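Local coordinates for protein cysteine desulfurase (Stenotrophomonas maltophilia, PDB 6WCI) that probably takes sulfur from L-cysteine with the aid of pyridoxal 5'-phosphate, leaving L-alanine and passing the sulfur to a carrier, at residues 57-62 with 310-315; 179-184 with 213-218; 326-331 with 409-414. All coordinates share one frame; numbering follows the deposited sequence. Where two conformers were deposited one is given.

Contact 1. Residues 57-62 with 310-315; sequences PVQVIG and ADYLQQ
The pyrrolidine of P57 lies over one face of the Y312 ring, a CH-pi contact in which CB of P57 stands 4.0 Å from the ring centroid of Y312. The line from CB to the centroid leaves the ring normal by only 13°, so the carbon sits above the middle of the ring. Q59 adds its amide at the CE1-CD1 side of the same ring. Its OE1 is 3.5 Å from Y312 CE1 and comes in obliquely, whereas Q59 NE2, 3.8 Å from Y312 CE1, lies near the ring plane at the edge. Amide and ring planes are turned 55° apart, which rules out a stack. The Q59 chain reaches this place by a bend at chi2 that folds the amide back toward Y312.

Y312 extends CG anti to its backbone N (chi1 -174°), carrying the phenol from helix 300-316 to the start of helix 58-70. There its OH is hydrogen-bonded to D32 OD2. The second shell ties the same loop to the helix start: V58 shares a backbone hydrogen bond with D32, and the P57 side chain rests on F33. P57 occupies the N-cap position, and its O accepts from V60 N at 3.0 Å and from I61 N at 3.1 Å, so the first turn begins directly behind the proline that covers the ring. L313 of helix 300-316 meets F100 of helix 81-101; on helix 58-70, V58 and I61 pack on R69 and D65 of the second subunit. The arrangement is a CH-pi contact of the N-cap proline of one helix with a tyrosine from the side of another, placed beside the subunit interface of this class-V aminotransferase fold.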
ATOM      1  N   PRO B  57     -15.842  12.281   1.210  1.00 35.01           N
ATOM      2  CA  PRO B  57     -16.444  13.455   0.572  1.00 33.13           C
ATOM      3  C   PRO B  57     -16.120  13.491  -0.911  1.00 30.44           C
ATOM      4  O   PRO B  57     -15.139  12.911  -1.382  1.00 25.44           O
ATOM      5  CB  PRO B  57     -15.805  14.634   1.309  1.00 36.30           C
ATOM      6  CG  PRO B  57     -14.495  14.097   1.805  1.00 37.24           C
ATOM      7  CD  PRO B  57     -14.707  12.634   2.085  1.00 33.99           C
ATOM      8  N   VAL B  58     -16.974  14.198  -1.653  1.00 32.62           N
ATOM      9  CA  VAL B  58     -16.843  14.218  -3.100  1.00 39.03           C
ATOM     10  C   VAL B  58     -15.538  14.888  -3.532  1.00 33.92           C
ATOM     11  O   VAL B  58     -15.029  14.609  -4.618  1.00 31.01           O
ATOM     12  CB  VAL B  58     -18.074  14.901  -3.715  1.00 39.90           C
ATOM     13  CG1 VAL B  58     -17.968  16.422  -3.602  1.00 40.39           C
ATOM     14  CG2 VAL B  58     -18.241  14.447  -5.137  1.00 46.66           C
ATOM     15  N   GLN B  59     -14.977  15.768  -2.696  1.00 34.90           N
ATOM     16  CA  GLN B  59     -13.684  16.376  -2.998  1.00 36.61           C
ATOM     17  C   GLN B  59     -12.579  15.325  -3.056  1.00 32.33           C
ATOM     18  O   GLN B  59     -11.657  15.420  -3.880  1.00 34.62           O
ATOM     19  CB  GLN B  59     -13.360  17.440  -1.947  1.00 38.99           C
ATOM     20  CG  GLN B  59     -14.291  18.646  -1.936  1.00 38.28           C
ATOM     21  CD  GLN B  59     -15.592  18.421  -1.162  1.00 41.25           C
ATOM     22  OE1 GLN B  59     -15.905  17.306  -0.747  1.00 43.98           O
ATOM     23  NE2 GLN B  59     -16.354  19.493  -0.974  1.00 40.00           N
ATOM     24  N   VAL B  60     -12.653  14.317  -2.182  1.00 25.85           N
ATOM     25  CA  VAL B  60     -11.653  13.250  -2.164  1.00 32.06           C
ATOM     26  C   VAL B  60     -11.856  12.308  -3.337  1.00 34.51           C
ATOM     27  O   VAL B  60     -10.903  11.948  -4.041  1.00 31.07           O
ATOM     28  CB  VAL B  60     -11.716  12.485  -0.833  1.00 31.59           C
ATOM     29  CG1 VAL B  60     -10.906  11.202  -0.921  1.00 26.79           C
ATOM     30  CG2 VAL B  60     -11.229  13.369   0.301  1.00 33.04           C
ATOM     31  N   ILE B  61     -13.102  11.878  -3.548  1.00 28.96           N
ATOM     32  CA  ILE B  61     -13.417  10.934  -4.615  1.00 30.08           C
ATOM     33  C   ILE B  61     -13.016  11.515  -5.965  1.00 35.61           C
ATOM     34  O   ILE B  61     -12.383  10.845  -6.789  1.00 34.61           O
ATOM     35  CB  ILE B  61     -14.917  10.577  -4.568  1.00 26.23           C
ATOM     36  CG1 ILE B  61     -15.210   9.726  -3.337  1.00 25.84           C
ATOM     37  CG2 ILE B  61     -15.367   9.877  -5.855  1.00 25.69           C
ATOM     38  CD1 ILE B  61     -16.676   9.492  -3.074  1.00 23.56           C
ATOM     39  N   GLY B  62     -13.368  12.779  -6.202  1.00 30.15           N
ATOM     40  CA  GLY B  62     -12.996  13.430  -7.443  1.00 33.37           C
ATOM     41  C   GLY B  62     -11.511  13.723  -7.556  1.00 35.66           C
ATOM     42  O   GLY B  62     -10.987  13.848  -8.663  1.00 37.08           O
ATOM     43  N   ALA B 310      -7.398  15.442   4.378  1.00 28.75           N
ATOM     44  CA  ALA B 310      -6.827  16.240   5.458  1.00 34.45           C
ATOM     45  C   ALA B 310      -7.250  17.698   5.347  1.00 33.38           C
ATOM     46  O   ALA B 310      -7.633  18.324   6.346  1.00 39.09           O
ATOM     47  CB  ALA B 310      -5.299  16.111   5.451  1.00 35.79           C
ATOM     48  N   ASP B 311      -7.210  18.253   4.134  1.00 31.93           N
ATOM     49  CA  ASP B 311      -7.614  19.643   3.954  1.00 42.06           C
ATOM     50  C   ASP B 311      -9.106  19.820   4.207  1.00 35.24           C
ATOM     51  O   ASP B 311      -9.533  20.844   4.756  1.00 37.44           O
ATOM     52  CB  ASP B 311      -7.244  20.120   2.555  1.00 46.68           C
ATOM     53  CG  ASP B 311      -7.635  21.558   2.317  1.00 58.31           C
ATOM     54  OD1 ASP B 311      -7.046  22.448   2.965  1.00 60.93           O
ATOM     55  OD2 ASP B 311      -8.542  21.800   1.492  1.00 64.54           O
ATOM     56  N   TYR B 312      -9.912  18.822   3.843  1.00 39.35           N
ATOM     57  CA  TYR B 312     -11.346  18.905   4.105  1.00 40.32           C
ATOM     58  C   TYR B 312     -11.621  18.970   5.602  1.00 44.62           C
ATOM     59  O   TYR B 312     -12.440  19.778   6.053  1.00 43.72           O
ATOM     60  CB  TYR B 312     -12.061  17.713   3.468  1.00 37.54           C
ATOM     61  CG  TYR B 312     -13.577  17.758   3.537  1.00 39.35           C
ATOM     62  CD1 TYR B 312     -14.327  18.320   2.505  1.00 38.84           C
ATOM     63  CD2 TYR B 312     -14.258  17.216   4.623  1.00 38.03           C
ATOM     64  CE1 TYR B 312     -15.730  18.358   2.561  1.00 37.93           C
ATOM     65  CE2 TYR B 312     -15.654  17.258   4.691  1.00 43.45           C
ATOM     66  CZ  TYR B 312     -16.379  17.823   3.662  1.00 43.04           C
ATOM     67  OH  TYR B 312     -17.757  17.847   3.742  1.00 46.10           O
ATOM     68  N   LEU B 313     -10.924  18.148   6.389  1.00 45.59           N
ATOM     69  CA  LEU B 313     -11.142  18.142   7.835  1.00 43.19           C
ATOM     70  C   LEU B 313     -10.576  19.395   8.491  1.00 44.74           C
ATOM     71  O   LEU B 313     -11.168  19.931   9.434  1.00 48.18           O
ATOM     72  CB  LEU B 313     -10.526  16.886   8.450  1.00 43.07           C
ATOM     73  CG  LEU B 313     -11.239  15.577   8.099  1.00 42.60           C
ATOM     74  CD1 LEU B 313     -10.470  14.373   8.602  1.00 43.27           C
ATOM     75  CD2 LEU B 313     -12.644  15.597   8.678  1.00 44.98           C
ATOM     76  N   GLN B 314      -9.428  19.881   8.020  1.00 49.04           N
ATOM     77  CA  GLN B 314      -8.930  21.148   8.543  1.00 50.97           C
ATOM     78  C   GLN B 314      -9.877  22.295   8.198  1.00 50.84           C
ATOM     79  O   GLN B 314     -10.055  23.220   8.999  1.00 47.49           O
ATOM     80  CB  GLN B 314      -7.519  21.428   8.027  1.00 50.07           C
ATOM     81  CG  GLN B 314      -6.443  20.635   8.758  1.00 57.76           C
ATOM     82  CD  GLN B 314      -5.030  20.973   8.297  1.00 61.01           C
ATOM     83  OE1 GLN B 314      -4.314  21.724   8.964  1.00 62.84           O
ATOM     84  NE2 GLN B 314      -4.620  20.411   7.152  1.00 55.14           N
ATOM     85  N   GLN B 315     -10.507  22.243   7.019  1.00 51.46           N
ATOM     86  CA  GLN B 315     -11.451  23.294   6.634  1.00 54.05           C
ATOM     87  C   GLN B 315     -12.684  23.293   7.529  1.00 49.03           C
ATOM     88  O   GLN B 315     -13.168  24.359   7.931  1.00 49.56           O
ATOM     89  CB  GLN B 315     -11.870  23.130   5.171  1.00 62.47           C
ATOM     90  CG  GLN B 315     -10.810  23.533   4.158  1.00 71.44           C
ATOM     91  CD  GLN B 315     -10.443  24.995   4.257  1.00 81.10           C
ATOM     92  OE1 GLN B 315      -9.324  25.339   4.644  1.00 77.76           O
ATOM     93  NE2 GLN B 315     -11.384  25.871   3.905  1.00 87.33           N
TER

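Contact 2. Residues 179-184 with 213-218; sequences AAMTPE and RGIITV
M181 O accepts the polar bond that joins the two segments, from R213 NH1 at 3.0 Å. The bond is bent, with 146° at the hydrogen, and the donor stands tilted 34° from the carbonyl plane. The R213 chain, extended from CG to NE, carries the guanidinium to the carbonyl, while its NE forms a salt bridge with E209 of helix 203-212. NH1 and NE are thus held by different partners, which limits how the guanidinium can turn. M181 also closes over it: a bend at chi3 (-60°) lays CE over one face, offset toward the rim, with M181 CE 3.6 Å from R213 NE.

Beside this bond the side chains meet through carbon. CD1 of I215 touches M181 CB at 3.6 Å, and I215 also touches V185 and L188 of strand 185-191. A water links T182 O weakly, at 3.1 Å, with R213 O, but more acceptors surround it than it has protons, so its pattern is uncertain. M181 centres an inverse gamma turn just after helix 174-180, and G214, with positive phi, is the C-prime residue of the Schellman motif ending helix 203-212.

Chemically, a carboxylate and a carbonyl just past a helix C-terminus both offer negative potential to R213, which would be expected to favour its positive charge, while the methionine methyl covers part of one face of the cation.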
ATOM      1  N   ALA B 179       2.863   1.630  38.066  1.00 57.67           N
ATOM      2  CA  ALA B 179       3.463   0.485  38.739  1.00 59.41           C
ATOM      3  C   ALA B 179       4.067  -0.491  37.738  1.00 55.27           C
ATOM      4  O   ALA B 179       5.038  -1.187  38.060  1.00 61.21           O
ATOM      5  CB  ALA B 179       2.424  -0.218  39.614  1.00 54.94           C
ATOM      6  N   ALA B 180       3.518  -0.540  36.519  1.00 48.59           N
ATOM      7  CA  ALA B 180       3.992  -1.458  35.491  1.00 51.68           C
ATOM      8  C   ALA B 180       5.208  -0.938  34.738  1.00 50.79           C
ATOM      9  O   ALA B 180       5.889  -1.730  34.077  1.00 47.91           O
ATOM     10  CB  ALA B 180       2.875  -1.749  34.483  1.00 53.31           C
ATOM     11  N   MET B 181       5.492   0.362  34.817  1.00 49.79           N
ATOM     12  CA  MET B 181       6.587   0.973  34.061  1.00 47.62           C
ATOM     13  C   MET B 181       7.887   0.917  34.871  1.00 47.72           C
ATOM     14  O   MET B 181       8.403   1.922  35.367  1.00 51.73           O
ATOM     15  CB  MET B 181       6.228   2.404  33.672  1.00 42.67           C
ATOM     16  CG  MET B 181       5.155   2.518  32.625  1.00 46.76           C
ATOM     17  SD  MET B 181       4.957   4.223  32.061  1.00 56.37           S
ATOM     18  CE  MET B 181       4.528   5.019  33.594  1.00 52.42           C
ATOM     19  N   THR B 182       8.419  -0.294  34.987  1.00 45.44           N
ATOM     20  CA  THR B 182       9.662  -0.555  35.705  1.00 47.40           C
ATOM     21  C   THR B 182      10.850  -0.386  34.772  1.00 44.12           C
ATOM     22  O   THR B 182      10.686  -0.274  33.560  1.00 42.39           O
ATOM     23  CB  THR B 182       9.620  -1.962  36.296  1.00 51.11           C
ATOM     24  OG1 THR B 182       9.312  -2.897  35.253  1.00 49.13           O
ATOM     25  CG2 THR B 182       8.566  -2.042  37.401  1.00 53.96           C
ATOM     26  N   PRO B 183      12.080  -0.359  35.303  1.00 53.50           N
ATOM     27  CA  PRO B 183      13.241  -0.107  34.431  1.00 50.47           C
ATOM     28  C   PRO B 183      13.420  -1.101  33.296  1.00 46.61           C
ATOM     29  O   PRO B 183      14.055  -0.748  32.293  1.00 42.38           O
ATOM     30  CB  PRO B 183      14.427  -0.156  35.404  1.00 45.91           C
ATOM     31  CG  PRO B 183      13.841   0.298  36.688  1.00 48.54           C
ATOM     32  CD  PRO B 183      12.453  -0.272  36.730  1.00 47.32           C
ATOM     33  N   GLU B 184      12.903  -2.326  33.406  1.00 45.82           N
ATOM     34  CA  GLU B 184      13.091  -3.288  32.326  1.00 47.23           C
ATOM     35  C   GLU B 184      12.168  -3.043  31.141  1.00 45.02           C
ATOM     36  O   GLU B 184      12.364  -3.646  30.075  1.00 40.81           O
ATOM     37  CB  GLU B 184      12.907  -4.714  32.849  1.00 56.34           C
ATOM     38  CG  GLU B 184      11.581  -4.969  33.518  1.00 64.81           C
ATOM     39  CD  GLU B 184      11.619  -4.725  35.015  1.00 67.06           C
ATOM     40  OE1 GLU B 184      12.623  -4.176  35.523  1.00 65.66           O
ATOM     41  OE2 GLU B 184      10.630  -5.089  35.678  1.00 65.19           O
ATOM     42  N   ARG B 213      10.928   7.724  32.333  1.00 41.99           N
ATOM     43  CA  ARG B 213      11.484   6.424  32.681  1.00 45.51           C
ATOM     44  C   ARG B 213      12.267   5.789  31.533  1.00 46.01           C
ATOM     45  O   ARG B 213      12.596   4.600  31.598  1.00 43.91           O
ATOM     46  CB  ARG B 213      10.364   5.490  33.133  1.00 42.29           C
ATOM     47  CG  ARG B 213       9.365   6.171  34.041  1.00 48.50           C
ATOM     48  CD  ARG B 213       8.429   5.181  34.686  1.00 48.79           C
ATOM     49  NE  ARG B 213       7.426   5.855  35.496  1.00 47.19           N
ATOM     50  CZ  ARG B 213       6.899   5.342  36.602  1.00 59.61           C
ATOM     51  NH1 ARG B 213       7.295   4.152  37.040  1.00 64.80           N
ATOM     52  NH2 ARG B 213       5.994   6.030  37.280  1.00 59.96           N
ATOM     53  N   GLY B 214      12.578   6.552  30.491  1.00 44.74           N
ATOM     54  CA  GLY B 214      13.277   5.980  29.352  1.00 43.93           C
ATOM     55  C   GLY B 214      12.477   4.935  28.605  1.00 44.71           C
ATOM     56  O   GLY B 214      13.041   3.931  28.154  1.00 46.71           O
ATOM     57  N   ILE B 215      11.173   5.145  28.457  1.00 38.72           N
ATOM     58  CA  ILE B 215      10.300   4.175  27.807  1.00 35.88           C
ATOM     59  C   ILE B 215       9.791   4.772  26.501  1.00 36.11           C
ATOM     60  O   ILE B 215       9.135   5.824  26.497  1.00 41.41           O
ATOM     61  CB  ILE B 215       9.141   3.760  28.725  1.00 38.91           C
ATOM     62  CG1 ILE B 215       9.687   3.027  29.955  1.00 37.79           C
ATOM     63  CG2 ILE B 215       8.144   2.898  27.962  1.00 40.71           C
ATOM     64  CD1 ILE B 215       8.637   2.699  30.998  1.00 39.04           C
ATOM     65  N   ILE B 216      10.097   4.101  25.389  1.00 36.73           N
ATOM     66  CA  ILE B 216       9.617   4.541  24.085  1.00 35.28           C
ATOM     67  C   ILE B 216       8.108   4.344  23.993  1.00 34.48           C
ATOM     68  O   ILE B 216       7.571   3.310  24.412  1.00 35.87           O
ATOM     69  CB  ILE B 216      10.334   3.773  22.962  1.00 31.42           C
ATOM     70  CG1 ILE B 216      11.837   4.099  22.949  1.00 39.73           C
ATOM     71  CG2 ILE B 216       9.665   4.061  21.620  1.00 29.60           C
ATOM     72  CD1 ILE B 216      12.153   5.583  22.807  1.00 45.65           C
ATOM     73  N   THR B 217       7.415   5.326  23.430  1.00 31.73           N
ATOM     74  CA  THR B 217       5.968   5.244  23.254  1.00 33.47           C
ATOM     75  C   THR B 217       5.610   5.164  21.777  1.00 32.68           C
ATOM     76  O   THR B 217       6.034   6.011  20.983  1.00 30.80           O
ATOM     77  CB  THR B 217       5.254   6.433  23.892  1.00 36.74           C
ATOM     78  OG1 THR B 217       5.865   7.661  23.476  1.00 38.26           O
ATOM     79  CG2 THR B 217       5.301   6.330  25.398  1.00 34.32           C
ATOM     80  N   VAL B 218       4.818   4.149  21.426  1.00 33.40           N
ATOM     81  CA  VAL B 218       4.200   4.016  20.112  1.00 31.42           C
ATOM     82  C   VAL B 218       2.695   4.229  20.281  1.00 35.50           C
ATOM     83  O   VAL B 218       1.998   3.401  20.886  1.00 36.65           O
ATOM     84  CB  VAL B 218       4.505   2.649  19.482  1.00 33.11           C
ATOM     85  CG1 VAL B 218       3.901   2.570  18.099  1.00 28.56           C
ATOM     86  CG2 VAL B 218       6.025   2.412  19.430  1.00 34.41           C
TER
HETATM   87  O   HOH W   1      11.728   2.534  32.910  0.52 32.20           O

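Contact 3. Residues 326-331 with 409-414; sequences AELLAH and AEIERF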
ATOM      1  N   ALA B 326     -19.633  14.714  19.619  1.00 57.81           N
ATOM      2  CA  ALA B 326     -19.981  14.612  21.034  1.00 59.88           C
ATOM      3  C   ALA B 326     -21.477  14.836  21.255  1.00 62.23           C
ATOM      4  O   ALA B 326     -22.094  14.160  22.083  1.00 64.08           O
ATOM      5  CB  ALA B 326     -19.161  15.608  21.847  1.00 60.48           C
ATOM      6  N   GLU B 327     -22.079  15.775  20.523  1.00 63.00           N
ATOM      7  CA  GLU B 327     -23.533  15.912  20.561  1.00 69.93           C
ATOM      8  C   GLU B 327     -24.208  14.639  20.061  1.00 70.63           C
ATOM      9  O   GLU B 327     -25.096  14.092  20.720  1.00 65.77           O
ATOM     10  CB  GLU B 327     -23.971  17.124  19.735  1.00 70.19           C
ATOM     11  CG  GLU B 327     -25.466  17.403  19.753  1.00 75.14           C
ATOM     12  CD  GLU B 327     -25.850  18.567  18.854  1.00 88.31           C
ATOM     13  OE1 GLU B 327     -24.945  19.214  18.290  1.00 92.85           O
ATOM     14  OE2 GLU B 327     -27.060  18.840  18.710  1.00 99.49           O
ATOM     15  N   LEU B 328     -23.769  14.131  18.903  1.00 61.21           N
ATOM     16  CA  LEU B 328     -24.326  12.880  18.396  1.00 63.91           C
ATOM     17  C   LEU B 328     -24.145  11.743  19.400  1.00 67.00           C
ATOM     18  O   LEU B 328     -25.084  10.977  19.654  1.00 63.46           O
ATOM     19  CB  LEU B 328     -23.687  12.535  17.052  1.00 57.95           C
ATOM     20  CG  LEU B 328     -23.985  13.515  15.903  1.00 67.84           C
ATOM     21  CD1 LEU B 328     -23.037  13.289  14.719  1.00 53.90           C
ATOM     22  CD2 LEU B 328     -25.455  13.446  15.451  1.00 58.08           C
ATOM     23  N   LEU B 329     -22.956  11.637  20.002  1.00 61.33           N
ATOM     24  CA  LEU B 329     -22.725  10.603  21.006  1.00 62.45           C
ATOM     25  C   LEU B 329     -23.693  10.749  22.176  1.00 65.60           C
ATOM     26  O   LEU B 329     -24.351   9.783  22.578  1.00 67.01           O
ATOM     27  CB  LEU B 329     -21.277  10.653  21.510  1.00 61.39           C
ATOM     28  CG  LEU B 329     -21.053   9.755  22.727  1.00 62.94           C
ATOM     29  CD1 LEU B 329     -21.305   8.303  22.360  1.00 62.55           C
ATOM     30  CD2 LEU B 329     -19.666   9.929  23.370  1.00 62.23           C
ATOM     31  N   ALA B 330     -23.794  11.962  22.728  1.00 70.08           N
ATOM     32  CA  ALA B 330     -24.644  12.182  23.895  1.00 73.76           C
ATOM     33  C   ALA B 330     -26.101  11.862  23.590  1.00 71.30           C
ATOM     34  O   ALA B 330     -26.785  11.230  24.402  1.00 73.49           O
ATOM     35  CB  ALA B 330     -24.494  13.622  24.382  1.00 75.61           C
ATOM     36  N   HIS B 331     -26.596  12.286  22.425  1.00 70.12           N
ATOM     37  CA  HIS B 331     -27.954  11.921  22.029  1.00 71.25           C
ATOM     38  C   HIS B 331     -28.081  10.409  21.882  1.00 76.16           C
ATOM     39  O   HIS B 331     -29.007   9.794  22.423  1.00 73.10           O
ATOM     40  CB  HIS B 331     -28.336  12.639  20.729  1.00 72.61           C
ATOM     41  CG  HIS B 331     -29.696  12.281  20.201  1.00 76.52           C
ATOM     42  ND1 HIS B 331     -30.103  12.601  18.921  1.00 73.99           N
ATOM     43  CD2 HIS B 331     -30.740  11.638  20.774  1.00 73.04           C
ATOM     44  CE1 HIS B 331     -31.333  12.163  18.729  1.00 70.71           C
ATOM     45  NE2 HIS B 331     -31.741  11.570  19.836  1.00 72.94           N
ATOM     46  N   ALA B 409     -31.597  12.650  13.343  1.00 63.13           N
ATOM     47  CA  ALA B 409     -32.705  11.893  12.773  1.00 63.75           C
ATOM     48  C   ALA B 409     -32.331  10.431  12.573  1.00 68.80           C
ATOM     49  O   ALA B 409     -33.107   9.528  12.913  1.00 64.33           O
ATOM     50  CB  ALA B 409     -33.138  12.529  11.452  1.00 62.60           C
ATOM     51  N   GLU B 410     -31.139  10.173  12.017  1.00 60.37           N
ATOM     52  CA  GLU B 410     -30.677   8.795  11.883  1.00 59.49           C
ATOM     53  C   GLU B 410     -30.610   8.098  13.233  1.00 61.27           C
ATOM     54  O   GLU B 410     -30.967   6.920  13.345  1.00 61.97           O
ATOM     55  CB  GLU B 410     -29.303   8.753  11.213  1.00 56.71           C
ATOM     56  CG  GLU B 410     -29.329   8.929   9.698  1.00 54.74           C
ATOM     57  CD  GLU B 410     -27.929   9.003   9.147  1.00 53.72           C
ATOM     58  OE1 GLU B 410     -27.019   9.300   9.953  1.00 55.00           O
ATOM     59  OE2 GLU B 410     -27.732   8.754   7.933  1.00 53.67           O
ATOM     60  N   ILE B 411     -30.124   8.800  14.260  1.00 62.06           N
ATOM     61  CA  ILE B 411     -30.097   8.231  15.610  1.00 72.25           C
ATOM     62  C   ILE B 411     -31.486   7.747  16.007  1.00 66.50           C
ATOM     63  O   ILE B 411     -31.655   6.630  16.509  1.00 67.54           O
ATOM     64  CB  ILE B 411     -29.552   9.256  16.623  1.00 67.96           C
ATOM     65  CG1 ILE B 411     -28.056   9.493  16.404  1.00 62.37           C
ATOM     66  CG2 ILE B 411     -29.801   8.782  18.067  1.00 67.24           C
ATOM     67  CD1 ILE B 411     -27.506  10.689  17.148  1.00 62.84           C
ATOM     68  N   GLU B 412     -32.507   8.572  15.758  1.00 67.75           N
ATOM     69  CA  GLU B 412     -33.865   8.183  16.136  0.62 70.08           C
ATOM     70  C   GLU B 412     -34.356   7.016  15.287  1.00 70.24           C
ATOM     71  O   GLU B 412     -34.946   6.067  15.817  1.00 71.32           O
ATOM     72  CB  GLU B 412     -34.814   9.377  16.026  0.62 71.30           C
ATOM     73  CG  GLU B 412     -34.532  10.505  17.022  0.62 75.17           C
ATOM     74  CD  GLU B 412     -34.764  10.101  18.479  0.62 82.51           C
ATOM     75  OE1 GLU B 412     -34.178  10.741  19.376  0.62 82.89           O
ATOM     76  OE2 GLU B 412     -35.527   9.146  18.730  0.62 93.91           O
ATOM     77  N   ARG B 413     -34.098   7.055  13.972  1.00 67.39           N
ATOM     78  CA  ARG B 413     -34.422   5.923  13.103  1.00 66.63           C
ATOM     79  C   ARG B 413     -33.736   4.648  13.579  1.00 66.99           C
ATOM     80  O   ARG B 413     -34.301   3.554  13.478  1.00 67.36           O
ATOM     81  CB  ARG B 413     -34.003   6.225  11.662  1.00 63.99           C
ATOM     82  CG  ARG B 413     -34.721   7.388  11.004  1.00 81.96           C
ATOM     83  CD  ARG B 413     -34.381   7.451   9.517  1.00 82.44           C
ATOM     84  NE  ARG B 413     -34.556   6.146   8.881  1.00 81.08           N
ATOM     85  CZ  ARG B 413     -35.727   5.671   8.474  1.00 75.56           C
ATOM     86  NH1 ARG B 413     -36.821   6.399   8.626  1.00 76.40           N
ATOM     87  NH2 ARG B 413     -35.804   4.471   7.914  1.00 72.23           N
ATOM     88  N   PHE B 414     -32.501   4.771  14.072  1.00 67.62           N
ATOM     89  CA  PHE B 414     -31.768   3.615  14.577  1.00 65.26           C
ATOM     90  C   PHE B 414     -32.494   2.980  15.762  1.00 68.15           C
ATOM     91  O   PHE B 414     -32.693   1.760  15.808  1.00 68.80           O
ATOM     92  CB  PHE B 414     -30.352   4.046  14.970  1.00 64.73           C
ATOM     93  CG  PHE B 414     -29.546   2.973  15.654  1.00 70.45           C
ATOM     94  CD1 PHE B 414     -29.671   2.747  17.021  1.00 71.43           C
ATOM     95  CD2 PHE B 414     -28.643   2.208  14.934  1.00 67.73           C
ATOM     96  CE1 PHE B 414     -28.924   1.765  17.642  1.00 75.34           C
ATOM     97  CE2 PHE B 414     -27.891   1.227  15.548  1.00 61.73           C
ATOM     98  CZ  PHE B 414     -28.028   1.004  16.902  1.00 71.71           C
TER
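I411 and H331 form the tight part of this helix pair. CG2 of I411 stands over the middle of the imidazole, 3.8 Å from the H331 ring centroid and 9° off its normal, a CH-pi contact. The other branch of I411 reaches past the ring toward the preceding turn: its CD1 lies 3.5 Å from L328 O and 3.8 Å from L328 CD2. One isoleucine therefore fills the space between a ring face, a backbone carbonyl and a leucine methyl. The first torsion of H331 turns the ring away from its own backbone N and sends it across to the facing helix.

The solvent side rests on E412, an exposed residue deposited in two conformers. In one, H331 NE2 donates to E412 OE1 at 2.6 Å, with 150° at the hydrogen, a short bond that may be intermittent. OE1 lies in the imidazole plane, but is itself met on its anti side, well out of the carboxylate plane. The other ring nitrogen is engaged by H408, ND1 to ND1, which helps fix the rotation of the imidazole.

L328 packs on L402; a sulfate, probably from the crystallisation liquor, lies about 4 Å from the L328 side chain. The segment axes approach to 10.5 Å and run nearly parallel, crossing at -24°. F414 sets helix 408-422 on the mixed sheet through V376 and V378, and helix 318-336 lies alongside through I411-H331 and F414-F332. This is the alpha/beta layering of the small domain of a fold-type I pyridoxal-phosphate enzyme, which here also takes in strands from near the N-terminus.

How the contacts relate
The three contacts are separate, with nearest atoms about 12 Å apart for contacts 1 and 3, about 20 Å for contacts 1 and 2, and about 23 Å for contacts 2 and 3. Contacts 1 and 3 are joined through the chain, because helix 300-316 is followed directly by helix 318-336. Contact 2 falls in sequence between the two segments of contact 1 yet lies across the chain's centre from it, 39 Å between centres, at the start of strand 216-220, an inner strand of the seven-stranded sheet. Contact 1 has the clearest tie to the active site: P57 touches C248, two residues after K246, which carries the pyridoxal phosphate.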